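Local coordinates for putative hemin storage protein (Bordetella bronchiseptica, PDB 6AU1) that cleaves deacetylated poly-beta-1,6-N-acetylglucosamine through its glycoside hydrolase domain, the part present in this chain, and can disrupt bacterial biofilms, at residues I312-L317 / E347-V352; Q279-L284 / R318-Q323; E174-Y179 / P186-I191. All blocks are in the same frame, centred on the assembly; numbering follows the deposited sequence.

How the interactions relate
Interaction 3 comes first along the chain. It closes a loop of only six residues, between helices 173-181 and 188-193, in the long connection from strand 156-159 to strand 230-235. Interactions 1 and 2 follow and cross, because their segments alternate. Interaction 2 joins helix 277-290 to helix 314-326. Interaction 1 joins the start of helix 314-326 to helix 346-353 near the C terminus. Helix 314-326 is thus shared, and a salt bridge from Asp351 to Arg318 links the two contacts directly. Together they tie three helices into the helical layer outside the TIM barrel. Interaction 3 lies far off, its centre about 48 Å from that of interaction 1 and about 41 Å from that of interaction 2.

Interaction 1. Residues I312-L317 / E347-V352; sequences IDTEIL and EALRDV. With SO4 (sulfate ion), chain D.
Thr314 holds one oxygen of a sulfate ion with two groups. Its backbone N donates to sulfate O1 at 2.7 Å, with an N-H...O angle of 160°. Its hydroxyl OG1 donates to the same sulfate O1 at 2.9 Å. The hydroxyl also accepts from the backbone N of Asp345. Asp313 occupies the N-cap position of helix 314-326, but its carboxylate makes no capping bond. The sulfate sits instead at the first N-H of the helix, where the helix end would probably favour a negative charge. The ion most likely came from the crystallisation liquor. The carbonyl O of Asp313 accepts from both Ile316 N and Leu317 N and so closes the first turn.

The other branch of Thr314 meets helix 346-353. With OG1 anti to the carbonyl carbon (chi1 -62°), the methyl CG2 lies anti to the backbone N and is turned to the neighbouring helix. Thr314 CG2 lies 3.8 Å from Leu349 CG and 3.9 Å from Ala348 CB, so it touches two successive residues. Leu317 adds a second apolar touch, with its CD2 3.7 Å from Leu349 CD1. These two leucine side chains cross at about a right angle. Leu349 meets Thr314 with CG and CD2, and Leu317 with CD1. No hydrogen bond joins the two segments.

Pro344 packs on Thr314, Leu317 and Leu349 alike. Leu317 also rests on Leu301 and Ala303 of strand 297-305, which binds it to the sheet. Helix 346-353 is the C-terminal helix and packs on the N-terminal end of helix 314-326. Helix 314-326 is the outer-layer helix that leads into strand 332-335, the last strand of the (beta/alpha)8 (TIM) barrel, which closes it by pairing with strand 8-12.

Interaction 2. Residues Q279-L284 / R318-Q323; sequences QWMRQL and RRQMVQ. With SO4 (sulfate ion), chain E; SO4 (sulfate ion), chain F.
The guanidinium of Arg282 and the amide of Gln323 have planes 55° apart, and a water links them. Gln323 NE2 lies oblique to the guanidinium. Gln279 CA lies over one guanidinium face near its margin, 3.4 Å above the plane. The chain E sulfate and the water lie in that plane, along the edge. Arg282 NE donates to O3 of this sulfate at 2.8 Å. Arg282 NH2 donates to its O1 at 3.0 Å, in a nearly straight bond (172°), and Gln279 NE2 donates to O1 too. The water accepts from Arg282 NH1 and from Gln323 NE2, each at 3.1 Å. Gln323 NE2 also donates to the backbone O of Glu278, which helps fix the amide.

Helices 277-290 and 314-326 come after consecutive TIM-barrel strands, 262-266 and 297-305, the second by way of short antiparallel strand 310-311. The axes of the two short segments come to 11.0 Å and their N-to-C directions differ by 36°, so long side chains span the gap. Gln323 has CG anti to its backbone N and an extended chain, which carries OE1 to 3.5 Å from Met281 CB. The bent Met281 chain brings CE to 3.9 Å from Gln320 NE2. Met281 and Gln320 both rest on Leu301 and Pro269.

Interaction 3. Residues E174-Y179 / P186-I191; sequences EALATY and PDIAAI
Leu176 carries this contact, and both Pro186 and Ile188 pack on it. Leu176 CB lies 4.1 Å from Pro186 CB, and the backbone O of Leu176 is 3.8 Å from the same proline carbon. The tip of the leucine goes further: Leu176 CD2 sits 4.0 Å from Ile188 CG1, and the two side chains cross at about a right angle. A chi1 of -62° sets Leu176 CG beside the backbone N, from where CD2 reaches the isoleucine. Ile188 CD1 also comes within 4.4 Å of Tyr179 CE2, obliquely to the ring.

The next shell sets these groups in place. The Tyr179 ring has the backbone O of Ala175 over the centre of one face, and its OH bonds to the backbone O of Asp170. Trp201 and Phe133 each meet the ring edge-to-face. Trp201 also touches Ile188. Asp187 is the N-cap of helix 188-193. Its OD1 accepts from Ala190 N at 3.1 Å, with the donor well above the carboxylate plane. The cap fixes the helix start just before Ile188. These are two short helices joined by a tight loop, packed on helix 195-223 in the excursion between TIM-barrel strands 156-159 and 230-235.

Interaction 1. Residues I312-L317 / E347-V352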
loop_
_atom_site.group_PDB
_atom_site.type_symbol
_atom_site.label_atom_id
_atom_site.label_comp_id
_atom_site.label_asym_id
_atom_site.label_seq_id
_atom_site.Cartn_x
_atom_site.Cartn_y
_atom_site.Cartn_z
ATOM N N ILE A 312 -17.828 -9.212 -3.213
ATOM C CA ILE A 312 -18.538 -8.485 -4.253
ATOM C C ILE A 312 -18.755 -9.442 -5.407
ATOM O O ILE A 312 -17.842 -10.185 -5.755
ATOM C CB ILE A 312 -17.748 -7.244 -4.683
ATOM C CG1 ILE A 312 -17.760 -6.230 -3.528
ATOM C CG2 ILE A 312 -18.325 -6.634 -5.954
ATOM C CD1 ILE A 312 -16.891 -5.037 -3.750
ATOM N N ASP A 313 -19.971 -9.465 -5.956
ATOM C CA ASP A 313 -20.296 -10.322 -7.097
ATOM C C ASP A 313 -19.229 -10.208 -8.179
ATOM O O ASP A 313 -18.880 -9.103 -8.597
ATOM C CB ASP A 313 -21.662 -9.958 -7.675
ATOM C CG ASP A 313 -22.805 -10.438 -6.807
ATOM O OD1 ASP A 313 -23.971 -10.209 -7.184
ATOM O OD2 ASP A 313 -22.540 -11.056 -5.753
ATOM N N THR A 314 -18.697 -11.349 -8.609
ATOM C CA THR A 314 -17.601 -11.353 -9.576
ATOM C C THR A 314 -18.011 -10.623 -10.853
ATOM O O THR A 314 -17.184 -9.972 -11.499
ATOM C CB THR A 314 -17.148 -12.789 -9.909
ATOM O OG1 THR A 314 -16.657 -13.421 -8.721
ATOM C CG2 THR A 314 -16.035 -12.786 -10.950
ATOM N N GLU A 315 -19.295 -10.693 -11.197
ATOM C CA GLU A 315 -19.777 -10.004 -12.394
ATOM C C GLU A 315 -19.682 -8.481 -12.231
ATOM O O GLU A 315 -19.485 -7.759 -13.203
ATOM C CB GLU A 315 -21.213 -10.424 -12.723
ATOM C CG GLU A 315 -21.790 -9.768 -13.976
ATOM C CD GLU A 315 -20.957 -10.034 -15.228
ATOM O OE1 GLU A 315 -20.483 -11.176 -15.407
ATOM O OE2 GLU A 315 -20.773 -9.095 -16.030
ATOM N N ILE A 316 -19.807 -7.985 -11.006
ATOM C CA ILE A 316 -19.649 -6.552 -10.784
ATOM C C ILE A 316 -18.182 -6.148 -10.967
ATOM O O ILE A 316 -17.871 -5.111 -11.567
ATOM C CB ILE A 316 -20.144 -6.143 -9.379
ATOM C CG1 ILE A 316 -21.671 -6.246 -9.311
ATOM C CG2 ILE A 316 -19.692 -4.728 -9.036
ATOM C CD1 ILE A 316 -22.242 -6.080 -7.906
ATOM N N LEU A 317 -17.287 -6.986 -10.463
ATOM C CA LEU A 317 -15.854 -6.766 -10.602
ATOM C C LEU A 317 -15.433 -6.808 -12.071
ATOM O O LEU A 317 -14.664 -5.959 -12.540
ATOM C CB LEU A 317 -15.093 -7.815 -9.794
ATOM C CG LEU A 317 -13.568 -7.712 -9.747
ATOM C CD1 LEU A 317 -13.157 -6.381 -9.160
ATOM C CD2 LEU A 317 -12.994 -8.872 -8.921
ATOM N N GLU A 347 -12.777 -18.585 -13.066
ATOM C CA GLU A 347 -13.285 -18.897 -14.393
ATOM C C GLU A 347 -13.873 -17.663 -15.069
ATOM O O GLU A 347 -13.679 -17.448 -16.265
ATOM C CB GLU A 347 -14.341 -20.007 -14.318
ATOM N N ALA A 348 -14.582 -16.848 -14.297
ATOM C CA ALA A 348 -15.267 -15.694 -14.856
ATOM C C ALA A 348 -14.307 -14.548 -15.160
ATOM O O ALA A 348 -14.537 -13.782 -16.092
ATOM C CB ALA A 348 -16.356 -15.230 -13.915
ATOM N N LEU A 349 -13.239 -14.431 -14.371
ATOM C CA LEU A 349 -12.297 -13.318 -14.498
ATOM C C LEU A 349 -11.093 -13.611 -15.371
ATOM O O LEU A 349 -10.352 -12.693 -15.716
ATOM C CB LEU A 349 -11.774 -12.888 -13.129
ATOM C CG LEU A 349 -12.525 -11.906 -12.249
ATOM C CD1 LEU A 349 -11.553 -11.330 -11.216
ATOM C CD2 LEU A 349 -13.185 -10.802 -13.056
ATOM N N ARG A 350 -10.872 -14.882 -15.695
ATOM C CA ARG A 350 -9.692 -15.281 -16.453
ATOM C C ARG A 350 -9.479 -14.434 -17.707
ATOM O O ARG A 350 -8.363 -13.970 -17.961
ATOM C CB ARG A 350 -9.778 -16.761 -16.837
ATOM C CG ARG A 350 -8.473 -17.330 -17.360
ATOM C CD ARG A 350 -8.583 -18.822 -17.650
ATOM N NE ARG A 350 -9.120 -19.565 -16.513
ATOM C CZ ARG A 350 -10.294 -20.193 -16.515
ATOM N NH1 ARG A 350 -10.701 -20.846 -15.433
ATOM N NH2 ARG A 350 -11.059 -20.176 -17.600
ATOM N N ASP A 351 -10.537 -14.202 -18.483
ATOM C CA ASP A 351 -10.335 -13.557 -19.774
ATOM C C ASP A 351 -9.921 -12.091 -19.634
ATOM O O ASP A 351 -9.194 -11.579 -20.484
ATOM C CB ASP A 351 -11.578 -13.686 -20.681
ATOM C CG ASP A 351 -12.860 -13.154 -20.050
ATOM O OD1 ASP A 351 -12.832 -12.587 -18.937
ATOM O OD2 ASP A 351 -13.921 -13.309 -20.705
ATOM N N VAL A 352 -10.355 -11.418 -18.573
ATOM C CA VAL A 352 -9.964 -10.020 -18.411
ATOM C C VAL A 352 -8.700 -9.846 -17.558
ATOM O O VAL A 352 -8.101 -8.775 -17.554
ATOM C CB VAL A 352 -11.099 -9.166 -17.803
ATOM C CG1 VAL A 352 -12.180 -8.916 -18.846
ATOM C CG2 VAL A 352 -11.670 -9.815 -16.547
HETATM S S SO4 D . -19.580 -15.040 -7.707
HETATM O O1 SO4 D . -19.176 -13.701 -7.290
HETATM O O2 SO4 D . -20.387 -14.954 -8.921
HETATM O O3 SO4 D . -18.393 -15.842 -7.991
HETATM O O4 SO4 D . -20.339 -15.678 -6.635
#

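Interaction 2. Residues Q279-L284 / R318-Q323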
loop_
_atom_site.group_PDB
_atom_site.type_symbol
_atom_site.label_atom_id
_atom_site.label_comp_id
_atom_site.label_asym_id
_atom_site.label_seq_id
_atom_site.Cartn_x
_atom_site.Cartn_y
_atom_site.Cartn_z
ATOM N N GLN A 279 -20.115 6.354 -12.877
ATOM C CA GLN A 279 -19.661 7.717 -13.109
ATOM C C GLN A 279 -18.364 7.979 -12.347
ATOM O O GLN A 279 -17.434 8.605 -12.863
ATOM C CB GLN A 279 -20.726 8.731 -12.681
ATOM C CG GLN A 279 -20.305 10.168 -12.918
ATOM C CD GLN A 279 -21.321 11.171 -12.405
ATOM O OE1 GLN A 279 -21.657 11.180 -11.222
ATOM N NE2 GLN A 279 -21.817 12.020 -13.298
ATOM N N TRP A 280 -18.322 7.504 -11.107
ATOM C CA TRP A 280 -17.161 7.684 -10.244
ATOM C C TRP A 280 -15.898 7.139 -10.900
ATOM O O TRP A 280 -14.865 7.806 -10.947
ATOM C CB TRP A 280 -17.405 6.988 -8.903
ATOM C CG TRP A 280 -16.395 7.281 -7.821
ATOM C CD1 TRP A 280 -16.468 8.256 -6.870
ATOM C CD2 TRP A 280 -15.186 6.557 -7.561
ATOM N NE1 TRP A 280 -15.372 8.191 -6.038
ATOM C CE2 TRP A 280 -14.569 7.159 -6.446
ATOM C CE3 TRP A 280 -14.565 5.460 -8.167
ATOM C CZ2 TRP A 280 -13.362 6.702 -5.925
ATOM C CZ3 TRP A 280 -13.367 5.009 -7.654
ATOM C CH2 TRP A 280 -12.780 5.624 -6.539
ATOM N N MET A 281 -15.988 5.918 -11.414
ATOM C CA MET A 281 -14.843 5.297 -12.064
ATOM C C MET A 281 -14.470 6.044 -13.348
ATOM O O MET A 281 -13.289 6.203 -13.670
ATOM C CB MET A 281 -15.135 3.826 -12.368
ATOM C CG MET A 281 -13.902 3.044 -12.789
ATOM S SD MET A 281 -12.828 2.716 -11.370
ATOM C CE MET A 281 -13.862 1.612 -10.409
ATOM N N ARG A 282 -15.480 6.499 -14.082
ATOM C CA ARG A 282 -15.248 7.299 -15.279
ATOM C C ARG A 282 -14.466 8.575 -14.935
ATOM O O ARG A 282 -13.483 8.912 -15.599
ATOM C CB ARG A 282 -16.588 7.627 -15.950
ATOM C CG ARG A 282 -16.496 8.040 -17.391
ATOM C CD ARG A 282 -17.825 7.793 -18.123
ATOM N NE ARG A 282 -18.984 8.359 -17.429
ATOM C CZ ARG A 282 -19.970 7.639 -16.895
ATOM N NH1 ARG A 282 -19.947 6.315 -16.967
ATOM N NH2 ARG A 282 -20.986 8.244 -16.292
ATOM N N GLN A 283 -14.884 9.267 -13.877
ATOM C CA GLN A 283 -14.194 10.480 -13.446
ATOM C C GLN A 283 -12.777 10.197 -12.947
ATOM O O GLN A 283 -11.866 10.996 -13.181
ATOM C CB GLN A 283 -14.996 11.196 -12.355
ATOM C CG GLN A 283 -16.263 11.835 -12.877
ATOM C CD GLN A 283 -17.162 12.346 -11.768
ATOM O OE1 GLN A 283 -16.929 12.074 -10.591
ATOM N NE2 GLN A 283 -18.203 13.080 -12.140
ATOM N N LEU A 284 -12.592 9.074 -12.255
ATOM C CA LEU A 284 -11.261 8.723 -11.758
ATOM C C LEU A 284 -10.300 8.492 -12.924
ATOM O O LEU A 284 -9.185 9.014 -12.929
ATOM C CB LEU A 284 -11.315 7.481 -10.861
ATOM C CG LEU A 284 -10.002 7.126 -10.144
ATOM C CD1 LEU A 284 -9.702 8.119 -9.033
ATOM C CD2 LEU A 284 -10.075 5.715 -9.600
ATOM N N ARG A 318 -15.942 -7.796 -12.797
ATOM C CA ARG A 318 -15.616 -7.912 -14.214
ATOM C C ARG A 318 -16.134 -6.702 -14.985
ATOM O O ARG A 318 -15.458 -6.208 -15.899
ATOM C CB ARG A 318 -16.188 -9.203 -14.807
ATOM C CG ARG A 318 -15.688 -9.502 -16.227
ATOM C CD ARG A 318 -16.231 -10.831 -16.727
ATOM N NE ARG A 318 -15.724 -11.184 -18.058
ATOM C CZ ARG A 318 -16.180 -10.663 -19.194
ATOM N NH1 ARG A 318 -17.150 -9.758 -19.169
ATOM N NH2 ARG A 318 -15.666 -11.042 -20.358
ATOM N N ARG A 319 -17.327 -6.225 -14.638
ATOM C CA ARG A 319 -17.883 -5.068 -15.343
ATOM C C ARG A 319 -16.994 -3.847 -15.131
ATOM O O ARG A 319 -16.847 -3.022 -16.039
ATOM C CB ARG A 319 -19.306 -4.749 -14.882
ATOM C CG ARG A 319 -20.385 -5.663 -15.434
ATOM C CD ARG A 319 -21.749 -5.225 -14.922
ATOM N NE ARG A 319 -22.746 -6.289 -15.008
ATOM C CZ ARG A 319 -23.775 -6.414 -14.175
ATOM N NH1 ARG A 319 -23.940 -5.545 -13.183
ATOM N NH2 ARG A 319 -24.634 -7.412 -14.327
ATOM N N GLN A 320 -16.404 -3.731 -13.940
ATOM C CA GLN A 320 -15.486 -2.623 -13.682
ATOM C C GLN A 320 -14.239 -2.759 -14.556
ATOM O O GLN A 320 -13.760 -1.774 -15.129
ATOM C CB GLN A 320 -15.101 -2.547 -12.197
ATOM C CG GLN A 320 -16.242 -2.069 -11.322
ATOM C CD GLN A 320 -15.825 -1.919 -9.873
ATOM O OE1 GLN A 320 -14.944 -2.634 -9.396
ATOM N NE2 GLN A 320 -16.444 -0.979 -9.173
ATOM N N MET A 321 -13.735 -3.981 -14.690
ATOM C CA MET A 321 -12.566 -4.206 -15.536
ATOM C C MET A 321 -12.880 -3.916 -17.003
ATOM O O MET A 321 -12.071 -3.298 -17.692
ATOM C CB MET A 321 -12.047 -5.633 -15.365
ATOM C CG MET A 321 -11.438 -5.865 -13.981
ATOM S SD MET A 321 -10.976 -7.582 -13.747
ATOM C CE MET A 321 -10.345 -7.516 -12.067
ATOM N N VAL A 322 -14.054 -4.330 -17.475
ATOM C CA VAL A 322 -14.424 -4.054 -18.860
ATOM C C VAL A 322 -14.563 -2.545 -19.057
ATOM O O VAL A 322 -14.154 -2.004 -20.092
ATOM C CB VAL A 322 -15.734 -4.787 -19.264
ATOM C CG1 VAL A 322 -16.267 -4.294 -20.632
ATOM C CG2 VAL A 322 -15.495 -6.298 -19.291
ATOM N N GLN A 323 -15.105 -1.857 -18.053
ATOM C CA GLN A 323 -15.271 -0.412 -18.159
ATOM C C GLN A 323 -13.906 0.264 -18.281
ATOM O O GLN A 323 -13.727 1.160 -19.120
ATOM C CB GLN A 323 -16.041 0.159 -16.956
ATOM C CG GLN A 323 -16.190 1.681 -17.011
ATOM C CD GLN A 323 -16.734 2.284 -15.716
ATOM O OE1 GLN A 323 -16.656 1.675 -14.650
ATOM N NE2 GLN A 323 -17.297 3.486 -15.816
HETATM S S SO4 E . -19.564 11.957 -16.493
HETATM O O1 SO4 E . -20.781 11.217 -16.168
HETATM O O2 SO4 E . -19.815 12.826 -17.637
HETATM O O3 SO4 E . -18.498 11.017 -16.830
HETATM O O4 SO4 E . -19.151 12.765 -15.348
HETATM S S SO4 F . -23.909 5.196 -12.192
HETATM O O1 SO4 F . -25.004 5.803 -11.441
HETATM O O2 SO4 F . -24.421 4.675 -13.457
HETATM O O3 SO4 F . -22.895 6.206 -12.475
HETATM O O4 SO4 F . -23.335 4.108 -11.403
HETATM O O HOH W 1 -18.142 4.486 -18.658
#

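Interaction 3. Residues E174-Y179 / P186-I191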
loop_
_atom_site.group_PDB
_atom_site.type_symbol
_atom_site.label_atom_id
_atom_site.label_comp_id
_atom_site.label_asym_id
_atom_site.label_seq_id
_atom_site.Cartn_x
_atom_site.Cartn_y
_atom_site.Cartn_z
ATOM N N GLU A 174 10.701 16.703 16.263
ATOM C CA GLU A 174 11.630 16.390 15.183
ATOM C C GLU A 174 11.064 16.809 13.825
ATOM O O GLU A 174 11.806 17.239 12.938
ATOM C CB GLU A 174 11.966 14.893 15.176
ATOM C CG GLU A 174 12.836 14.454 16.341
ATOM C CD GLU A 174 12.077 14.350 17.655
ATOM O OE1 GLU A 174 10.825 14.326 17.643
ATOM O OE2 GLU A 174 12.744 14.288 18.707
ATOM N N ALA A 175 9.750 16.684 13.657
ATOM C CA ALA A 175 9.118 17.143 12.422
ATOM C C ALA A 175 9.171 18.666 12.316
ATOM O O ALA A 175 9.484 19.209 11.254
ATOM C CB ALA A 175 7.670 16.652 12.334
ATOM N N LEU A 176 8.857 19.352 13.408
ATOM C CA LEU A 176 8.884 20.813 13.399
ATOM C C LEU A 176 10.279 21.298 13.022
ATOM O O LEU A 176 10.421 22.234 12.239
ATOM C CB LEU A 176 8.466 21.391 14.760
ATOM C CG LEU A 176 7.042 21.078 15.242
ATOM C CD1 LEU A 176 6.797 21.679 16.628
ATOM C CD2 LEU A 176 5.991 21.568 14.256
ATOM N N ALA A 177 11.306 20.640 13.555
ATOM C CA ALA A 177 12.680 21.036 13.251
ATOM C C ALA A 177 12.977 20.843 11.770
ATOM O O ALA A 177 13.710 21.634 11.167
ATOM C CB ALA A 177 13.669 20.251 14.103
ATOM N N THR A 178 12.398 19.799 11.183
ATOM C CA THR A 178 12.575 19.541 9.757
ATOM C C THR A 178 11.900 20.628 8.909
ATOM O O THR A 178 12.468 21.076 7.913
ATOM C CB THR A 178 12.025 18.154 9.363
ATOM O OG1 THR A 178 12.698 17.141 10.127
ATOM C CG2 THR A 178 12.242 17.893 7.883
ATOM N N TYR A 179 10.699 21.051 9.305
ATOM C CA TYR A 179 9.992 22.108 8.579
ATOM C C TYR A 179 10.787 23.406 8.623
ATOM O O TYR A 179 10.794 24.164 7.657
ATOM C CB TYR A 179 8.588 22.347 9.152
ATOM C CG TYR A 179 7.753 21.098 9.306
ATOM C CD1 TYR A 179 7.901 20.017 8.440
ATOM C CD2 TYR A 179 6.821 20.993 10.332
ATOM C CE1 TYR A 179 7.132 18.856 8.597
ATOM C CE2 TYR A 179 6.055 19.848 10.497
ATOM C CZ TYR A 179 6.209 18.789 9.632
ATOM O OH TYR A 179 5.434 17.664 9.823
ATOM N N PRO A 186 8.555 26.713 12.628
ATOM C CA PRO A 186 8.316 25.445 13.332
ATOM C C PRO A 186 7.033 25.515 14.162
ATOM O O PRO A 186 7.036 25.324 15.380
ATOM C CB PRO A 186 9.553 25.303 14.221
ATOM C CG PRO A 186 9.919 26.729 14.533
ATOM C CD PRO A 186 9.580 27.534 13.298
ATOM N N ASP A 187 5.929 25.782 13.474
ATOM C CA ASP A 187 4.687 26.185 14.110
ATOM C C ASP A 187 3.565 25.875 13.140
ATOM O O ASP A 187 3.345 26.617 12.186
ATOM C CB ASP A 187 4.744 27.678 14.455
ATOM C CG ASP A 187 3.479 28.201 15.128
ATOM O OD1 ASP A 187 2.420 27.551 15.073
ATOM O OD2 ASP A 187 3.555 29.305 15.711
ATOM N N ILE A 188 2.868 24.769 13.364
ATOM C CA ILE A 188 1.854 24.342 12.411
ATOM C C ILE A 188 0.679 25.325 12.344
ATOM O O ILE A 188 0.120 25.553 11.272
ATOM C CB ILE A 188 1.388 22.918 12.742
ATOM C CG1 ILE A 188 2.511 21.950 12.346
ATOM C CG2 ILE A 188 0.104 22.563 11.987
ATOM C CD1 ILE A 188 2.274 20.520 12.736
ATOM N N ALA A 189 0.317 25.948 13.463
ATOM C CA ALA A 189 -0.732 26.969 13.396
ATOM C C ALA A 189 -0.338 28.105 12.446
ATOM O O ALA A 189 -1.152 28.569 11.638
ATOM C CB ALA A 189 -1.041 27.518 14.785
ATOM N N ALA A 190 0.914 28.547 12.535
ATOM C CA ALA A 190 1.399 29.633 11.687
ATOM C C ALA A 190 1.448 29.217 10.212
ATOM O O ALA A 190 1.117 29.999 9.316
ATOM C CB ALA A 190 2.774 30.097 12.159
ATOM N N ILE A 191 1.868 27.983 9.963
ATOM C CA ILE A 191 1.885 27.457 8.610
ATOM C C ILE A 191 0.471 27.415 8.028
ATOM O O ILE A 191 0.232 27.897 6.924
ATOM C CB ILE A 191 2.505 26.047 8.574
ATOM C CG1 ILE A 191 4.000 26.123 8.899
ATOM C CG2 ILE A 191 2.259 25.405 7.230
ATOM C CD1 ILE A 191 4.652 24.754 9.106
#